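Local coordinates for LPXTG-motif cell wall anchor domain protein (Mobiluncus mulieris, PDB 5U5O) that probably serves as a giant cell-wall-anchored adhesin of the bacterial surface, built from Ig-like domains stiffened by intramolecular covalent cross-links, at residues A[186-198]-A[205-217]. Numbering follows the deposited sequence.
Sequences KVARPEASYKFTV and SVDEFTLKEGEEK
Tyr-194, Phe-196 and Val-198 pair with Leu-211, Phe-209 and Asp-207 in an antiparallel beta hairpin, each pair closed by two backbone hydrogen bonds. The bond from Phe-196 N to Phe-209 O measures 2.8 Å and is nearly straight, 173° at the hydrogen.

Apolar contacts lie on the face carrying these six side chains. With CG between backbone N and carbonyl carbon (chi1 54°), the Phe-209 ring leans toward strand 193-198. Phe-196 CB then makes a CH-pi contact over one ring face, 4.2 Å from the Phe-209 centroid, while Val-198 CG2 meets the edge at CE1, 3.6 Å away. Lys-217 CG covers the opposite face, 3.5 Å above the ring plane.

The other face is polar. Lys-195 and Glu-208 run side by side, but their salt bridge is long, and a water joins Glu-208 OE2 to Thr-197 OG1.

Charge pairing fastens the 3-10 segment 189-191 to the type II turn 212-215. An extended Arg-189 grips Glu-213 side-on: NE reaches OE1 at 2.9 Å on its syn lone pair, and NH2 reaches OE2 at 2.9 Å, with the two planes only 25° apart. A water bridges Glu-213 OE1, Tyr-194 OH and Arg-189 O, tying the ion pair to the tyrosine.

Strand 205-212 is the outermost strand of its sheet in the DUF5979 region, and 193-200 separates it from 226-232. Phe-196 packs inward on Ile-230 and on Leu-173 of strand 150-178, whereas Tyr-194 touches Ala-237 of helix 234-241 and forms a cation-pi pair with Lys-175.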
# COMPACT_ATOMS: atom_id res chain seq x y z
N LYS A 186 44.03 16.93 10.63
CA LYS A 186 44.33 17.69 9.43
C LYS A 186 43.28 18.74 9.09
O LYS A 186 43.41 19.46 8.08
CB LYS A 186 44.48 16.72 8.26
CG LYS A 186 45.52 15.64 8.47
CD LYS A 186 46.90 16.20 8.79
CE LYS A 186 47.97 15.13 8.71
NZ LYS A 186 47.67 13.96 9.60
N VAL A 187 42.21 18.77 9.87
CA VAL A 187 41.18 19.80 9.78
C VAL A 187 40.79 20.20 11.19
O VAL A 187 41.09 19.47 12.16
CB VAL A 187 39.90 19.32 9.05
CG1 VAL A 187 40.15 19.10 7.56
CG2 VAL A 187 39.30 18.07 9.72
N ALA A 188 40.08 21.31 11.30
CA ALA A 188 39.50 21.69 12.59
C ALA A 188 38.35 20.74 12.91
O ALA A 188 37.55 20.38 12.04
CB ALA A 188 38.99 23.12 12.56
N ARG A 189 38.26 20.34 14.17
CA ARG A 189 37.23 19.40 14.60
C ARG A 189 35.81 19.75 14.13
O ARG A 189 35.13 18.88 13.60
CB ARG A 189 37.30 19.20 16.12
CG ARG A 189 36.33 18.17 16.66
CD ARG A 189 36.54 17.95 18.15
NE ARG A 189 35.57 16.97 18.61
CZ ARG A 189 35.63 16.31 19.77
NH1 ARG A 189 36.63 16.51 20.65
NH2 ARG A 189 34.68 15.44 20.05
N PRO A 190 35.35 21.02 14.29
CA PRO A 190 33.97 21.34 13.90
C PRO A 190 33.77 21.42 12.38
O PRO A 190 32.64 21.52 11.92
CB PRO A 190 33.69 22.72 14.51
CG PRO A 190 34.85 23.02 15.39
CD PRO A 190 35.99 22.12 15.04
N GLU A 191 34.86 21.36 11.62
CA GLU A 191 34.78 21.35 10.15
C GLU A 191 34.91 19.96 9.56
O GLU A 191 34.67 19.78 8.36
CB GLU A 191 35.84 22.27 9.56
CG GLU A 191 35.62 23.74 9.88
CD GLU A 191 34.27 24.25 9.43
OE1 GLU A 191 33.76 23.80 8.37
OE2 GLU A 191 33.70 25.12 10.13
N ALA A 192 35.21 18.96 10.37
CA ALA A 192 35.31 17.61 9.86
C ALA A 192 33.96 17.20 9.29
O ALA A 192 32.91 17.50 9.87
CB ALA A 192 35.74 16.65 10.96
N SER A 193 34.00 16.53 8.14
CA SER A 193 32.82 16.15 7.40
C SER A 193 32.83 14.66 7.12
O SER A 193 33.77 14.15 6.53
CB SER A 193 32.81 16.91 6.09
OG SER A 193 31.78 16.51 5.23
N TYR A 194 31.82 13.95 7.61
CA TYR A 194 31.79 12.50 7.60
C TYR A 194 30.76 12.03 6.57
O TYR A 194 29.59 12.38 6.65
CB TYR A 194 31.46 11.99 9.01
CG TYR A 194 32.45 12.50 10.09
CD1 TYR A 194 33.70 11.92 10.23
CD2 TYR A 194 32.16 13.63 10.84
CE1 TYR A 194 34.61 12.38 11.18
CE2 TYR A 194 33.07 14.09 11.84
CZ TYR A 194 34.30 13.47 11.93
OH TYR A 194 35.25 13.87 12.88
N LYS A 195 31.24 11.23 5.64
CA LYS A 195 30.43 10.84 4.49
C LYS A 195 29.74 9.52 4.73
O LYS A 195 30.38 8.54 5.12
CB LYS A 195 31.30 10.71 3.25
CG LYS A 195 30.52 10.34 2.01
CD LYS A 195 31.45 10.10 0.84
CE LYS A 195 30.73 9.46 -0.34
NZ LYS A 195 31.63 9.39 -1.53
N PHE A 196 28.44 9.49 4.44
CA PHE A 196 27.61 8.32 4.61
C PHE A 196 26.82 8.01 3.35
O PHE A 196 26.46 8.90 2.57
CB PHE A 196 26.62 8.51 5.75
CG PHE A 196 27.27 8.46 7.10
CD1 PHE A 196 27.43 7.26 7.76
CD2 PHE A 196 27.74 9.62 7.69
CE1 PHE A 196 28.05 7.21 9.01
CE2 PHE A 196 28.37 9.58 8.93
CZ PHE A 196 28.49 8.37 9.59
N THR A 197 26.54 6.73 3.19
CA THR A 197 25.61 6.23 2.19
C THR A 197 24.61 5.32 2.87
O THR A 197 25.01 4.38 3.58
CB THR A 197 26.35 5.47 1.08
OG1 THR A 197 27.37 6.32 0.56
CG2 THR A 197 25.43 5.08 -0.05
N VAL A 198 23.33 5.64 2.76
CA VAL A 198 22.25 4.86 3.35
C VAL A 198 21.48 4.22 2.19
O VAL A 198 21.08 4.93 1.21
CB VAL A 198 21.33 5.76 4.17
CG1 VAL A 198 20.08 5.02 4.63
CG2 VAL A 198 22.09 6.31 5.36
N SER A 205 16.52 2.49 -2.66
CA SER A 205 17.06 3.84 -2.54
C SER A 205 18.54 3.83 -2.21
O SER A 205 19.02 2.89 -1.54
CB SER A 205 16.30 4.62 -1.48
OG SER A 205 16.34 3.94 -0.23
N VAL A 206 19.21 4.89 -2.64
CA VAL A 206 20.59 5.20 -2.28
C VAL A 206 20.63 6.68 -1.96
O VAL A 206 20.36 7.52 -2.84
CB VAL A 206 21.58 4.89 -3.43
CG1 VAL A 206 23.02 5.17 -2.99
CG2 VAL A 206 21.45 3.43 -3.85
N ASP A 207 21.00 7.01 -0.71
CA ASP A 207 21.12 8.39 -0.28
C ASP A 207 22.53 8.62 0.21
O ASP A 207 22.96 7.98 1.18
CB ASP A 207 20.10 8.68 0.82
CG ASP A 207 18.67 8.72 0.29
OD1 ASP A 207 18.31 9.70 -0.37
OD2 ASP A 207 17.91 7.77 0.54
N GLU A 208 23.24 9.56 -0.40
CA GLU A 208 24.63 9.91 -0.08
C GLU A 208 24.60 11.29 0.52
O GLU A 208 23.98 12.20 -0.08
CB GLU A 208 25.40 10.08 -1.38
CG GLU A 208 25.98 8.87 -2.04
CD GLU A 208 26.98 9.31 -3.08
OE1 GLU A 208 26.58 10.02 -4.04
OE2 GLU A 208 28.18 9.03 -2.91
N PHE A 209 25.32 11.50 1.63
CA PHE A 209 25.31 12.80 2.27
C PHE A 209 26.46 12.84 3.27
O PHE A 209 27.06 11.81 3.58
CB PHE A 209 23.98 13.05 2.99
CG PHE A 209 23.62 11.97 3.96
CD1 PHE A 209 22.92 10.84 3.54
CD2 PHE A 209 24.05 12.03 5.30
CE1 PHE A 209 22.63 9.80 4.44
CE2 PHE A 209 23.75 11.00 6.18
CZ PHE A 209 23.05 9.88 5.77
N THR A 210 26.72 14.04 3.76
CA THR A 210 27.72 14.25 4.80
C THR A 210 27.09 14.79 6.06
O THR A 210 26.11 15.53 6.04
CB THR A 210 28.79 15.25 4.35
OG1 THR A 210 28.21 16.56 4.26
CG2 THR A 210 29.37 14.85 3.00
N LEU A 211 27.71 14.43 7.19
CA LEU A 211 27.37 14.97 8.50
C LEU A 211 28.62 15.49 9.17
O LEU A 211 29.65 14.80 9.22
CB LEU A 211 26.79 13.88 9.40
CG LEU A 211 25.49 13.23 8.92
CD1 LEU A 211 25.14 12.09 9.86
CD2 LEU A 211 24.36 14.23 8.88
N LYS A 212 28.54 16.72 9.66
CA LYS A 212 29.51 17.17 10.66
C LYS A 212 29.16 16.57 12.03
O LYS A 212 28.08 16.03 12.27
CB LYS A 212 29.60 18.69 10.72
CG LYS A 212 30.02 19.29 9.38
CD LYS A 212 30.33 20.77 9.43
CE LYS A 212 30.94 21.23 8.12
NZ LYS A 212 30.09 20.91 6.94
N GLU A 213 30.10 16.65 12.96
CA GLU A 213 29.87 16.18 14.31
C GLU A 213 28.63 16.84 14.87
O GLU A 213 28.49 18.07 14.80
CB GLU A 213 31.09 16.48 15.18
CG GLU A 213 30.95 16.06 16.63
CD GLU A 213 32.20 16.30 17.46
OE1 GLU A 213 33.25 16.69 16.92
OE2 GLU A 213 32.14 16.04 18.68
N GLY A 214 27.71 16.03 15.40
CA GLY A 214 26.48 16.52 16.00
C GLY A 214 25.30 16.73 15.06
O GLY A 214 24.18 16.98 15.51
N GLU A 215 25.55 16.64 13.75
CA GLU A 215 24.49 16.77 12.76
C GLU A 215 23.71 15.48 12.57
O GLU A 215 24.19 14.39 12.89
CB GLU A 215 25.06 17.25 11.42
CG GLU A 215 25.64 18.65 11.49
CD GLU A 215 26.04 19.22 10.14
OE1 GLU A 215 26.35 18.46 9.19
OE2 GLU A 215 26.09 20.47 10.04
N GLU A 216 22.49 15.62 12.04
CA GLU A 216 21.62 14.49 11.73
C GLU A 216 21.04 14.60 10.31
O GLU A 216 20.98 15.68 9.72
CB GLU A 216 20.48 14.36 12.74
CG GLU A 216 19.57 15.56 12.85
CD GLU A 216 18.42 15.33 13.80
OE1 GLU A 216 18.64 15.35 15.02
OE2 GLU A 216 17.28 15.15 13.31
N LYS A 217 20.63 13.46 9.77
CA LYS A 217 19.94 13.36 8.48
C LYS A 217 18.89 12.29 8.65
O LYS A 217 19.16 11.23 9.22
CB LYS A 217 20.96 12.93 7.42
CG LYS A 217 20.40 12.39 6.11
CD LYS A 217 20.10 13.52 5.20
CE LYS A 217 19.51 13.00 3.91
NZ LYS A 217 18.85 14.13 3.21
O HOH W 1 34.64 16.15 14.31
O HOH W 2 32.49 18.22 12.50
O HOH W 3 28.39 6.59 -1.79
O HOH W 4 18.25 5.18 1.19